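Local structure of alkaline phosphatase D (2YEQ) at residues W208-V213 against T378-A383; Q260-F265 against R279-D284; N215-K220 against A237-Y242. The protein hydrolyses phosphate esters, acting as a phosphodiesterase and alkaline phosphatase with iron and calcium in its active site. All blocks are in the same frame, centred on the assembly; numbering follows the deposited sequence.

The three contacts lie at or beside the metal centre. Contact 1 holds the iron and two calcium ions. Contact 3 shares the second of those calcium ions: Asp210 OD2 of contact 1 and the side-chain oxygens of Asn215 and Asn216 all bind it. The centres of contacts 1 and 3 are 12 Å apart. Contact 2 lies 14 Å from contact 1, centre to centre, and joins it through a salt bridge of 2.8 Å from Arg279 NE to Asp209 OD1. Arg279 also reaches contact 3, with its NH1 3.0 Å from Tyr217 O. Trp208 packs on Leu261 of contact 2 and on Tyr239 of contact 3.

Contact 1: W208-V213 against T378-A383; sequences WDDHEV and TGDVHA. With CA (calcium ion), chain B; CA (calcium ion), chain C; FE (Fe (III) ion), chain D; EDO (1,2-ethanediol), chain U.
The carboxylate planes of Asp209 and Asp380 stand 84° apart, and each group offers one oxygen to the same calcium ion. Asp209 OD2 and Asp380 OD1 are 2.9 Å apart. No hydrogen bond joins them; the metal holds the two oxygens together. One face of the His211 ring carries Asp210 OD2, offset toward the rim. The edge of the His382 ring meets a 1,2-ethanediol, with a nearly straight bond of 3.0 Å from ND1 to O2 (175°). The other ring nitrogen, NE2, binds iron at 2.2 Å.

Asp210 bridges two calcium ions. Its OD1 lies 2.4 Å from the calcium shared with Asp209 and Asp380, and its OD2 lies 2.3 Å from the second calcium. Asp380 OD1 also lies 2.7 Å from a water on this second calcium, from which it probably accepts a hydrogen bond.

The positive ions probably offset the mutual repulsion of the carboxylates. Asp209 OD1 forms a salt bridge with Arg279. The backbone N of Asp209 donates to Glu212 OE1, which it meets from above the carboxylate plane. Asp151 binds both iron and the first calcium; Cys124, Tyr154 and His382 complete the protein ligands of iron. This is the active site of PhoD, built on loops that follow strands 203-206 and 374-378 in a calcineurin-like phosphatase domain.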
loop_
_atom_site.group_PDB
_atom_site.type_symbol
_atom_site.label_atom_id
_atom_site.label_comp_id
_atom_site.label_asym_id
_atom_site.label_seq_id
_atom_site.Cartn_x
_atom_site.Cartn_y
_atom_site.Cartn_z
ATOM N N TRP A 208 3.419 -4.749 0.662
ATOM C CA TRP A 208 4.541 -3.897 0.241
ATOM C C TRP A 208 4.600 -3.839 -1.271
ATOM O O TRP A 208 3.967 -4.640 -1.940
ATOM C CB TRP A 208 5.878 -4.439 0.790
ATOM C CG TRP A 208 6.114 -5.889 0.589
ATOM C CD1 TRP A 208 5.837 -6.635 -0.522
ATOM C CD2 TRP A 208 6.702 -6.786 1.539
ATOM N NE1 TRP A 208 6.209 -7.948 -0.309
ATOM C CE2 TRP A 208 6.746 -8.063 0.942
ATOM C CE3 TRP A 208 7.214 -6.627 2.830
ATOM C CZ2 TRP A 208 7.256 -9.177 1.601
ATOM C CZ3 TRP A 208 7.714 -7.729 3.488
ATOM C CH2 TRP A 208 7.743 -8.998 2.865
ATOM N N ASP A 209 5.370 -2.904 -1.794
ATOM C CA ASP A 209 5.770 -2.919 -3.196
ATOM C C ASP A 209 7.305 -2.930 -3.228
ATOM O O ASP A 209 7.912 -3.656 -2.425
ATOM C CB ASP A 209 5.166 -1.756 -4.007
ATOM C CG ASP A 209 5.333 -1.948 -5.527
ATOM O OD1 ASP A 209 5.243 -3.118 -6.006
ATOM O OD2 ASP A 209 5.609 -0.915 -6.236
ATOM N N ASP A 210 7.936 -2.160 -4.104
ATOM C CA ASP A 210 9.404 -2.300 -4.299
ATOM C C ASP A 210 10.240 -1.534 -3.302
ATOM O O ASP A 210 11.261 -2.049 -2.846
ATOM C CB ASP A 210 9.872 -1.956 -5.728
ATOM C CG ASP A 210 9.333 -0.651 -6.254
ATOM O OD1 ASP A 210 8.270 -0.171 -5.757
ATOM O OD2 ASP A 210 9.959 -0.083 -7.182
ATOM N N HIS A 211 9.815 -0.314 -2.955
ATOM C CA HIS A 211 10.659 0.574 -2.192
ATOM C C HIS A 211 10.827 0.230 -0.720
ATOM O O HIS A 211 11.714 0.787 -0.065
ATOM C CB HIS A 211 10.246 2.013 -2.390
ATOM C CG HIS A 211 10.651 2.585 -3.713
ATOM N ND1 HIS A 211 11.966 2.862 -4.039
ATOM C CD2 HIS A 211 9.905 2.993 -4.769
ATOM C CE1 HIS A 211 12.005 3.432 -5.233
ATOM N NE2 HIS A 211 10.771 3.504 -5.706
ATOM N N GLU A 212 10.040 -0.720 -0.209
ATOM C CA GLU A 212 10.336 -1.302 1.087
ATOM C C GLU A 212 11.695 -2.064 1.079
ATOM O O GLU A 212 12.228 -2.361 2.146
ATOM C CB GLU A 212 9.244 -2.265 1.487
ATOM C CG GLU A 212 8.009 -1.546 2.036
ATOM C CD GLU A 212 6.929 -1.189 1.006
ATOM O OE1 GLU A 212 7.147 -1.230 -0.238
ATOM O OE2 GLU A 212 5.814 -0.823 1.489
ATOM N N VAL A 213 12.187 -2.425 -0.119
ATOM C CA VAL A 213 13.537 -3.008 -0.280
ATOM C C VAL A 213 14.386 -2.131 -1.150
ATOM O O VAL A 213 15.306 -1.463 -0.664
ATOM C CB VAL A 213 13.515 -4.439 -0.814
ATOM C CG1 VAL A 213 14.966 -5.064 -0.666
ATOM C CG2 VAL A 213 12.475 -5.283 -0.095
ATOM N N THR A 378 -4.935 -0.459 -6.529
ATOM C CA THR A 378 -3.587 -0.299 -7.047
ATOM C C THR A 378 -2.910 0.970 -6.526
ATOM O O THR A 378 -3.578 1.952 -6.258
ATOM C CB THR A 378 -3.663 -0.162 -8.573
ATOM O OG1 THR A 378 -4.341 -1.288 -9.097
ATOM C CG2 THR A 378 -2.311 -0.002 -9.189
ATOM N N GLY A 379 -1.578 0.952 -6.403
ATOM C CA GLY A 379 -0.818 2.158 -6.156
ATOM C C GLY A 379 0.255 2.332 -7.213
ATOM O O GLY A 379 -0.028 2.274 -8.401
ATOM N N ASP A 380 1.478 2.606 -6.759
ATOM C CA ASP A 380 2.728 2.597 -7.565
ATOM C C ASP A 380 2.947 3.751 -8.515
ATOM O O ASP A 380 4.067 4.263 -8.615
ATOM C CB ASP A 380 2.940 1.246 -8.285
ATOM C CG ASP A 380 4.307 1.173 -9.008
ATOM O OD1 ASP A 380 5.372 1.137 -8.322
ATOM O OD2 ASP A 380 4.281 1.199 -10.265
ATOM N N VAL A 381 1.888 4.212 -9.176
ATOM C CA VAL A 381 2.042 5.125 -10.303
ATOM C C VAL A 381 1.951 6.594 -9.958
ATOM O O VAL A 381 2.132 7.439 -10.818
ATOM C CB VAL A 381 1.093 4.739 -11.503
ATOM C CG1 VAL A 381 1.271 3.240 -11.859
ATOM C CG2 VAL A 381 -0.378 5.105 -11.211
ATOM N N HIS A 382 1.739 6.901 -8.685
ATOM C CA HIS A 382 1.836 8.286 -8.178
ATOM C C HIS A 382 0.815 9.236 -8.842
ATOM O O HIS A 382 1.074 10.408 -9.038
ATOM C CB HIS A 382 3.259 8.847 -8.325
ATOM C CG HIS A 382 4.331 8.034 -7.631
ATOM N ND1 HIS A 382 5.670 8.316 -7.793
ATOM C CD2 HIS A 382 4.271 6.982 -6.782
ATOM C CE1 HIS A 382 6.390 7.465 -7.083
ATOM N NE2 HIS A 382 5.577 6.641 -6.454
ATOM N N ALA A 383 -0.334 8.697 -9.198
ATOM C CA ALA A 383 -1.426 9.473 -9.794
ATOM C C ALA A 383 -2.670 8.617 -9.754
ATOM O O ALA A 383 -2.624 7.385 -9.619
ATOM C CB ALA A 383 -1.098 9.938 -11.231
HETATM CA CA CA B . 6.425 1.234 -6.212
HETATM CA CA CA C . 9.683 1.586 -8.714
HETATM FE FE FE D . 6.138 5.013 -5.124
HETATM C C1 EDO U . 8.604 11.930 -10.170
HETATM O O1 EDO U . 9.377 12.745 -9.258
HETATM C C2 EDO U . 8.092 10.666 -9.475
HETATM O O2 EDO U . 6.669 10.478 -9.621
HETATM O O HOH W 1 7.722 0.573 -9.553
HETATM O O HOH W 2 4.245 1.478 -4.871
HETATM O O HOH W 3 9.535 3.284 -10.153
#

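Contact 2: Q260-F265 against R279-D284; sequences QLYRHF and RQYRDD. With NA (sodium ion), chain E; PE5 (3,6,9,12,15,18,21,24-octaoxahexacosan-1-ol), chain V; EDO (1,2-ethanediol), chain L.
Tyr262 and Tyr281 are brought together by different first torsions. In Tyr262, CG sits between the backbone N and the carbonyl carbon (chi1 73°), which turns the ring toward segment 279-284. In Tyr281, CG lies beside the backbone N and anti to the carbonyl carbon (chi1 -41°), and the phenol reaches back toward Tyr262. The two side chains cross at about a right angle. The ring planes are 76° apart and the centroids are separated by 5.9 Å. The meeting is oblique. Tyr281 OH approaches Tyr262 CE2 to 3.6 Å, and Tyr281 CE2 packs on Tyr262 CD2 at 3.8 Å.

Gln260 lies over Tyr262 from within its own segment. Its chain bends at chi2 and places NE2 over the centre of the Tyr262 ring, 3.2 Å above the plane. The same NE2 donates to Tyr262 O, which lies close to the amide plane. This bond is 2.9 Å long and fixes how the amide is turned. A polyether molecule lies beside Gln260 NE2 and Arg263 CB.

A water forms the polar link between the segments. It accepts a hydrogen bond from Leu261 N and forms another of 2.8 Å with Tyr281 OH. Gln310 of helix 308-320 touches both tyrosines.

Farther along segment 279-284, Asp284 OD1 binds a sodium ion at 2.2 Å, together with Gln285 and four waters. The guanidinium groups of Arg279 and Arg282 lie face to face, and both form salt bridges with Asp350.

The chemistry across the contact is mainly aromatic packing. The Tyr281 hydroxyl combines two roles: it packs against the neighbouring ring while it shares a water with the backbone N of Leu261.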
loop_
_atom_site.group_PDB
_atom_site.type_symbol
_atom_site.label_atom_id
_atom_site.label_comp_id
_atom_site.label_asym_id
_atom_site.label_seq_id
_atom_site.Cartn_x
_atom_site.Cartn_y
_atom_site.Cartn_z
ATOM N N GLN A 260 5.780 -14.640 4.454
ATOM C CA GLN A 260 4.408 -14.836 3.988
ATOM C C GLN A 260 3.618 -13.540 4.206
ATOM O O GLN A 260 3.267 -13.218 5.330
ATOM C CB GLN A 260 3.744 -15.992 4.724
ATOM C CG GLN A 260 2.327 -16.316 4.248
ATOM C CD GLN A 260 2.315 -16.688 2.774
ATOM O OE1 GLN A 260 3.091 -17.535 2.343
ATOM N NE2 GLN A 260 1.465 -16.050 2.001
ATOM N N LEU A 261 3.378 -12.794 3.137
ATOM C CA LEU A 261 2.599 -11.577 3.232
ATOM C C LEU A 261 1.249 -11.698 2.500
ATOM O O LEU A 261 0.248 -11.160 2.969
ATOM C CB LEU A 261 3.368 -10.387 2.715
ATOM C CG LEU A 261 2.851 -9.000 3.119
ATOM C CD1 LEU A 261 2.783 -8.827 4.665
ATOM C CD2 LEU A 261 3.703 -7.929 2.513
ATOM N N TYR A 262 1.190 -12.388 1.360
ATOM C CA TYR A 262 -0.120 -12.533 0.723
ATOM C C TYR A 262 -1.091 -13.280 1.626
ATOM O O TYR A 262 -0.717 -14.199 2.346
ATOM C CB TYR A 262 -0.040 -13.093 -0.703
ATOM C CG TYR A 262 0.280 -14.554 -0.870
ATOM C CD1 TYR A 262 -0.703 -15.522 -0.753
ATOM C CD2 TYR A 262 1.560 -14.952 -1.250
ATOM C CE1 TYR A 262 -0.416 -16.870 -0.974
ATOM C CE2 TYR A 262 1.860 -16.280 -1.474
ATOM C CZ TYR A 262 0.886 -17.230 -1.343
ATOM O OH TYR A 262 1.217 -18.527 -1.575
ATOM N N ARG A 263 -2.336 -12.804 1.656
ATOM C CA ARG A 263 -3.311 -13.337 2.574
ATOM C C ARG A 263 -4.730 -12.914 2.182
ATOM O O ARG A 263 -4.927 -12.041 1.341
ATOM C CB ARG A 263 -3.015 -12.901 4.012
ATOM C CG ARG A 263 -2.905 -11.398 4.208
ATOM C CD ARG A 263 -2.015 -11.080 5.422
ATOM N NE ARG A 263 -2.029 -9.675 5.875
ATOM C CZ ARG A 263 -1.456 -8.646 5.273
ATOM N NH1 ARG A 263 -0.766 -8.767 4.136
ATOM N NH2 ARG A 263 -1.534 -7.464 5.840
ATOM N N HIS A 264 -5.696 -13.591 2.777
ATOM C CA HIS A 264 -7.089 -13.412 2.404
ATOM C C HIS A 264 -7.999 -13.268 3.623
ATOM O O HIS A 264 -7.780 -13.870 4.659
ATOM C CB HIS A 264 -7.535 -14.592 1.533
ATOM C CG HIS A 264 -9.019 -14.696 1.370
ATOM N ND1 HIS A 264 -9.820 -15.375 2.264
ATOM C CD2 HIS A 264 -9.849 -14.189 0.424
ATOM C CE1 HIS A 264 -11.081 -15.282 1.876
ATOM N NE2 HIS A 264 -11.127 -14.563 0.764
ATOM N N PHE A 265 -9.042 -12.456 3.479
ATOM C CA PHE A 265 -10.098 -12.397 4.479
ATOM C C PHE A 265 -11.406 -11.891 3.842
ATOM O O PHE A 265 -11.390 -11.277 2.783
ATOM C CB PHE A 265 -9.690 -11.498 5.653
ATOM C CG PHE A 265 -9.566 -10.051 5.293
ATOM C CD1 PHE A 265 -8.406 -9.568 4.695
ATOM C CD2 PHE A 265 -10.598 -9.161 5.551
ATOM C CE1 PHE A 265 -8.288 -8.234 4.354
ATOM C CE2 PHE A 265 -10.483 -7.831 5.216
ATOM C CZ PHE A 265 -9.326 -7.363 4.606
ATOM N N ARG A 279 5.775 -8.646 -5.782
ATOM C CA ARG A 279 7.230 -8.448 -5.787
ATOM C C ARG A 279 8.027 -9.680 -5.446
ATOM O O ARG A 279 9.049 -9.930 -6.089
ATOM C CB ARG A 279 7.664 -7.367 -4.784
ATOM C CG ARG A 279 7.402 -5.977 -5.247
ATOM C CD ARG A 279 8.214 -5.539 -6.407
ATOM N NE ARG A 279 7.645 -4.318 -6.955
ATOM C CZ ARG A 279 7.925 -3.782 -8.136
ATOM N NH1 ARG A 279 8.849 -4.312 -8.964
ATOM N NH2 ARG A 279 7.275 -2.696 -8.514
ATOM N N GLN A 280 7.634 -10.382 -4.390
ATOM C CA GLN A 280 8.512 -11.374 -3.763
ATOM C C GLN A 280 8.825 -12.615 -4.660
ATOM O O GLN A 280 9.860 -13.307 -4.460
ATOM C CB GLN A 280 7.907 -11.832 -2.446
ATOM C CG GLN A 280 8.820 -12.731 -1.609
ATOM C CD GLN A 280 8.254 -13.057 -0.255
ATOM O OE1 GLN A 280 7.198 -12.517 0.177
ATOM N NE2 GLN A 280 8.940 -13.925 0.443
ATOM N N TYR A 281 7.909 -12.905 -5.584
ATOM C CA TYR A 281 7.964 -14.107 -6.397
ATOM C C TYR A 281 8.027 -13.832 -7.890
ATOM O O TYR A 281 8.158 -14.770 -8.674
ATOM C CB TYR A 281 6.763 -14.994 -6.113
ATOM C CG TYR A 281 6.390 -15.091 -4.662
ATOM C CD1 TYR A 281 7.111 -15.885 -3.776
ATOM C CD2 TYR A 281 5.303 -14.370 -4.163
ATOM C CE1 TYR A 281 6.763 -15.954 -2.434
ATOM C CE2 TYR A 281 4.949 -14.437 -2.847
ATOM C CZ TYR A 281 5.671 -15.225 -1.970
ATOM O OH TYR A 281 5.261 -15.272 -0.642
ATOM N N ARG A 282 7.988 -12.570 -8.295
ATOM C CA ARG A 282 7.876 -12.262 -9.695
ATOM C C ARG A 282 9.155 -12.539 -10.497
ATOM O O ARG A 282 10.284 -12.398 -9.978
ATOM C CB ARG A 282 7.453 -10.814 -9.921
ATOM C CG ARG A 282 8.439 -9.760 -9.445
ATOM C CD ARG A 282 8.430 -8.566 -10.330
ATOM N NE ARG A 282 7.310 -7.686 -10.021
ATOM C CZ ARG A 282 6.994 -6.607 -10.713
ATOM N NH1 ARG A 282 7.658 -6.286 -11.827
ATOM N NH2 ARG A 282 5.993 -5.829 -10.290
ATOM N N ASP A 283 8.954 -12.848 -11.778
ATOM C CA ASP A 283 10.048 -12.889 -12.732
ATOM C C ASP A 283 10.503 -11.482 -13.065
ATOM O O ASP A 283 9.773 -10.503 -12.852
ATOM C CB ASP A 283 9.631 -13.629 -13.999
ATOM C CG ASP A 283 9.530 -15.137 -13.792
ATOM O OD1 ASP A 283 10.239 -15.700 -12.916
ATOM O OD2 ASP A 283 8.723 -15.775 -14.504
ATOM N N ASP A 284 11.713 -11.397 -13.613
ATOM C CA ASP A 284 12.378 -10.145 -13.917
ATOM C C ASP A 284 11.577 -9.404 -14.959
ATOM O O ASP A 284 10.946 -10.032 -15.832
ATOM C CB ASP A 284 13.785 -10.453 -14.465
ATOM C CG ASP A 284 14.751 -9.301 -14.355
ATOM O OD1 ASP A 284 14.493 -8.269 -13.650
ATOM O OD2 ASP A 284 15.810 -9.439 -15.029
HETATM NA NA NA E . 14.848 -6.096 -13.303
HETATM C C50 PE5 V . -0.217 -20.532 1.999
HETATM O O1 PE5 V . -0.449 -19.246 2.579
HETATM C C1 PE5 V . -1.828 -18.847 2.588
HETATM C C2 PE5 V . -1.957 -17.394 3.055
HETATM O O2 PE5 V . -2.106 -17.352 4.479
HETATM C C3 PE5 V . -1.657 -16.152 5.131
HETATM C C4 PE5 V . -1.240 -16.434 6.564
HETATM C C1 EDO L . 11.600 -12.896 -16.956
HETATM O O1 EDO L . 11.878 -11.811 -17.848
HETATM C C2 EDO L . 12.825 -13.244 -16.135
HETATM O O2 EDO L . 12.485 -13.992 -14.992
HETATM O O HOH W 4 3.948 -13.067 0.398
HETATM O O HOH W 5 17.130 -5.947 -13.246
HETATM O O HOH W 6 14.901 -6.042 -11.049
HETATM O O HOH W 7 14.609 -3.788 -13.179
HETATM O O HOH W 8 14.701 -6.004 -15.631
#

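Contact 3: N215-K220 against A237-Y242; sequences NNYANK and AAYQAY. With CA (calcium ion), chain C; PE5 (3,6,9,12,15,18,21,24-octaoxahexacosan-1-ol), chain F; EDO (1,2-ethanediol), chain G.
A single hydrogen bond carries the polar contact: Tyr217 OH and Tyr239 OH are 2.7 Å apart, and either could be the donor. The two side chains come from opposite directions. Tyr217 OH lies in the plane of the Tyr239 ring, at its edge, and comes within 3.5 Å of Tyr239 CE1. CG of Tyr217 is placed between its backbone N and carbonyl carbon (chi1 89°), which directs the phenol toward the helix.

Apolar contact is slight, with Tyr217 CZ 4.5 Å from Tyr239 CE1. Trp208 stacks on the Tyr239 ring, and Arg235 of the same helix touches Tyr217.

Metal binding lies at the start of segment 215-220. Asn215 OD1 and Asn216 OD1 each bind calcium at 2.4 Å. The ion holds Asn215 OD1 at 3.1 Å from Asn216 OD1. Asp210 and two waters also bind it. Farther on, Lys220 NZ donates to Asn219 OD1 and to a bound polyether.

The tyrosine pair thus ties the loop after strand 203-206 to helix 228-245. That loop carries two of the three residues of the second calcium site, next to the active-site metals of this calcineurin-like phosphatase domain.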
loop_
_atom_site.group_PDB
_atom_site.type_symbol
_atom_site.label_atom_id
_atom_site.label_comp_id
_atom_site.label_asym_id
_atom_site.label_seq_id
_atom_site.Cartn_x
_atom_site.Cartn_y
_atom_site.Cartn_z
ATOM N N ASN A 215 14.168 -0.020 -5.320
ATOM C CA ASN A 215 13.450 0.243 -6.569
ATOM C C ASN A 215 13.478 -0.903 -7.595
ATOM O O ASN A 215 14.563 -1.390 -7.984
ATOM C CB ASN A 215 14.007 1.488 -7.267
ATOM C CG ASN A 215 13.116 1.961 -8.414
ATOM O OD1 ASN A 215 11.908 2.193 -8.220
ATOM N ND2 ASN A 215 13.704 2.117 -9.608
ATOM N N ASN A 216 12.280 -1.285 -8.044
ATOM C CA ASN A 216 12.051 -2.228 -9.141
ATOM C C ASN A 216 12.733 -3.573 -9.002
ATOM O O ASN A 216 13.087 -4.204 -10.012
ATOM C CB ASN A 216 12.420 -1.593 -10.487
ATOM C CG ASN A 216 11.342 -0.597 -10.995
ATOM O OD1 ASN A 216 10.771 0.136 -10.216
ATOM N ND2 ASN A 216 11.093 -0.577 -12.314
ATOM N N TYR A 217 12.875 -4.044 -7.768
ATOM C CA TYR A 217 13.322 -5.383 -7.556
ATOM C C TYR A 217 12.310 -6.391 -8.080
ATOM O O TYR A 217 11.099 -6.114 -8.169
ATOM C CB TYR A 217 13.694 -5.644 -6.096
ATOM C CG TYR A 217 12.660 -6.122 -5.101
ATOM C CD1 TYR A 217 12.432 -7.460 -4.899
ATOM C CD2 TYR A 217 11.967 -5.206 -4.281
ATOM C CE1 TYR A 217 11.556 -7.906 -3.941
ATOM C CE2 TYR A 217 11.070 -5.637 -3.316
ATOM C CZ TYR A 217 10.851 -6.964 -3.144
ATOM O OH TYR A 217 9.970 -7.403 -2.185
ATOM N N ALA A 218 12.816 -7.576 -8.408
ATOM C CA ALA A 218 11.969 -8.664 -8.895
ATOM C C ALA A 218 12.428 -9.972 -8.272
ATOM O O ALA A 218 13.435 -10.542 -8.706
ATOM C CB ALA A 218 12.042 -8.710 -10.444
ATOM N N ASN A 219 11.685 -10.439 -7.254
ATOM C CA ASN A 219 12.071 -11.599 -6.461
ATOM C C ASN A 219 13.487 -11.354 -5.848
ATOM O O ASN A 219 13.624 -10.542 -4.891
ATOM C CB ASN A 219 11.961 -12.895 -7.291
ATOM C CG ASN A 219 12.012 -14.137 -6.461
ATOM O OD1 ASN A 219 12.510 -14.153 -5.311
ATOM N ND2 ASN A 219 11.483 -15.229 -7.025
ATOM N N LYS A 220 14.530 -11.985 -6.406
ATOM C CA LYS A 220 15.876 -11.811 -5.856
ATOM C C LYS A 220 16.807 -11.111 -6.815
ATOM O O LYS A 220 18.020 -11.093 -6.619
ATOM C CB LYS A 220 16.398 -13.148 -5.373
ATOM C CG LYS A 220 15.656 -13.553 -4.085
ATOM C CD LYS A 220 15.961 -14.960 -3.664
ATOM C CE LYS A 220 14.760 -15.650 -3.083
ATOM N NZ LYS A 220 13.942 -16.391 -4.127
ATOM N N ALA A 237 17.083 -8.273 5.452
ATOM C CA ALA A 237 17.110 -7.120 6.358
ATOM C C ALA A 237 15.820 -6.277 6.231
ATOM O O ALA A 237 15.212 -5.921 7.237
ATOM C CB ALA A 237 18.310 -6.264 6.073
ATOM N N ALA A 238 15.436 -5.971 4.992
ATOM C CA ALA A 238 14.237 -5.177 4.691
ATOM C C ALA A 238 12.965 -5.844 5.158
ATOM O O ALA A 238 12.091 -5.198 5.734
ATOM C CB ALA A 238 14.152 -4.901 3.192
ATOM N N TYR A 239 12.839 -7.139 4.890
ATOM C CA TYR A 239 11.658 -7.879 5.314
ATOM C C TYR A 239 11.529 -7.965 6.832
ATOM O O TYR A 239 10.405 -7.844 7.365
ATOM C CB TYR A 239 11.619 -9.280 4.695
ATOM C CG TYR A 239 11.229 -9.369 3.222
ATOM C CD1 TYR A 239 11.002 -8.243 2.452
ATOM C CD2 TYR A 239 11.062 -10.609 2.620
ATOM C CE1 TYR A 239 10.617 -8.350 1.093
ATOM C CE2 TYR A 239 10.678 -10.732 1.292
ATOM C CZ TYR A 239 10.473 -9.610 0.530
ATOM O OH TYR A 239 10.097 -9.719 -0.797
ATOM N N GLN A 240 12.651 -8.189 7.529
ATOM C CA GLN A 240 12.647 -8.212 8.994
ATOM C C GLN A 240 12.203 -6.842 9.553
ATOM O O GLN A 240 11.344 -6.789 10.428
ATOM C CB GLN A 240 14.022 -8.592 9.591
ATOM C CG GLN A 240 13.950 -8.699 11.136
ATOM C CD GLN A 240 15.168 -9.361 11.799
ATOM O OE1 GLN A 240 15.835 -10.236 11.224
ATOM N NE2 GLN A 240 15.423 -8.976 13.046
ATOM N N ALA A 241 12.783 -5.764 9.050
ATOM C CA ALA A 241 12.442 -4.403 9.508
ATOM C C ALA A 241 10.971 -4.081 9.245
ATOM O O ALA A 241 10.320 -3.403 10.060
ATOM C CB ALA A 241 13.302 -3.367 8.855
ATOM N N TYR A 242 10.443 -4.589 8.129
ATOM C CA TYR A 242 9.029 -4.392 7.800
ATOM C C TYR A 242 8.148 -5.100 8.815
ATOM O O TYR A 242 7.253 -4.500 9.393
ATOM C CB TYR A 242 8.751 -4.907 6.394
ATOM C CG TYR A 242 7.385 -4.586 5.839
ATOM C CD1 TYR A 242 7.152 -3.405 5.171
ATOM C CD2 TYR A 242 6.348 -5.502 5.927
ATOM C CE1 TYR A 242 5.879 -3.109 4.642
ATOM C CE2 TYR A 242 5.094 -5.230 5.380
ATOM C CZ TYR A 242 4.879 -4.045 4.736
ATOM O OH TYR A 242 3.638 -3.801 4.192
HETATM CA CA CA C . 9.683 1.586 -8.714
HETATM O O1 PE5 F . 14.794 -17.064 -7.317
HETATM C C1 PE5 F . 14.015 -18.241 -7.161
HETATM C C2 PE5 F . 14.752 -19.282 -6.334
HETATM O O2 PE5 F . 14.370 -19.197 -4.957
HETATM C C3 PE5 F . 15.029 -20.118 -4.060
HETATM C C4 PE5 F . 16.544 -19.869 -3.958
HETATM O O3 PE5 F . 16.988 -19.585 -2.626
HETATM C C5 PE5 F . 18.397 -19.286 -2.558
HETATM C C6 PE5 F . 18.674 -17.802 -2.828
HETATM O O4 PE5 F . 19.554 -17.602 -3.952
HETATM C C7 PE5 F . 18.995 -16.818 -5.019
HETATM C C8 PE5 F . 20.085 -16.310 -5.924
HETATM C C1 EDO G . 15.456 -14.599 9.769
HETATM O O1 EDO G . 15.658 -15.648 10.710
HETATM C C2 EDO G . 15.577 -13.224 10.425
HETATM O O2 EDO G . 14.702 -12.287 9.798
HETATM O O HOH W 3 9.535 3.284 -10.153
HETATM O O HOH W 1 7.722 0.573 -9.553
#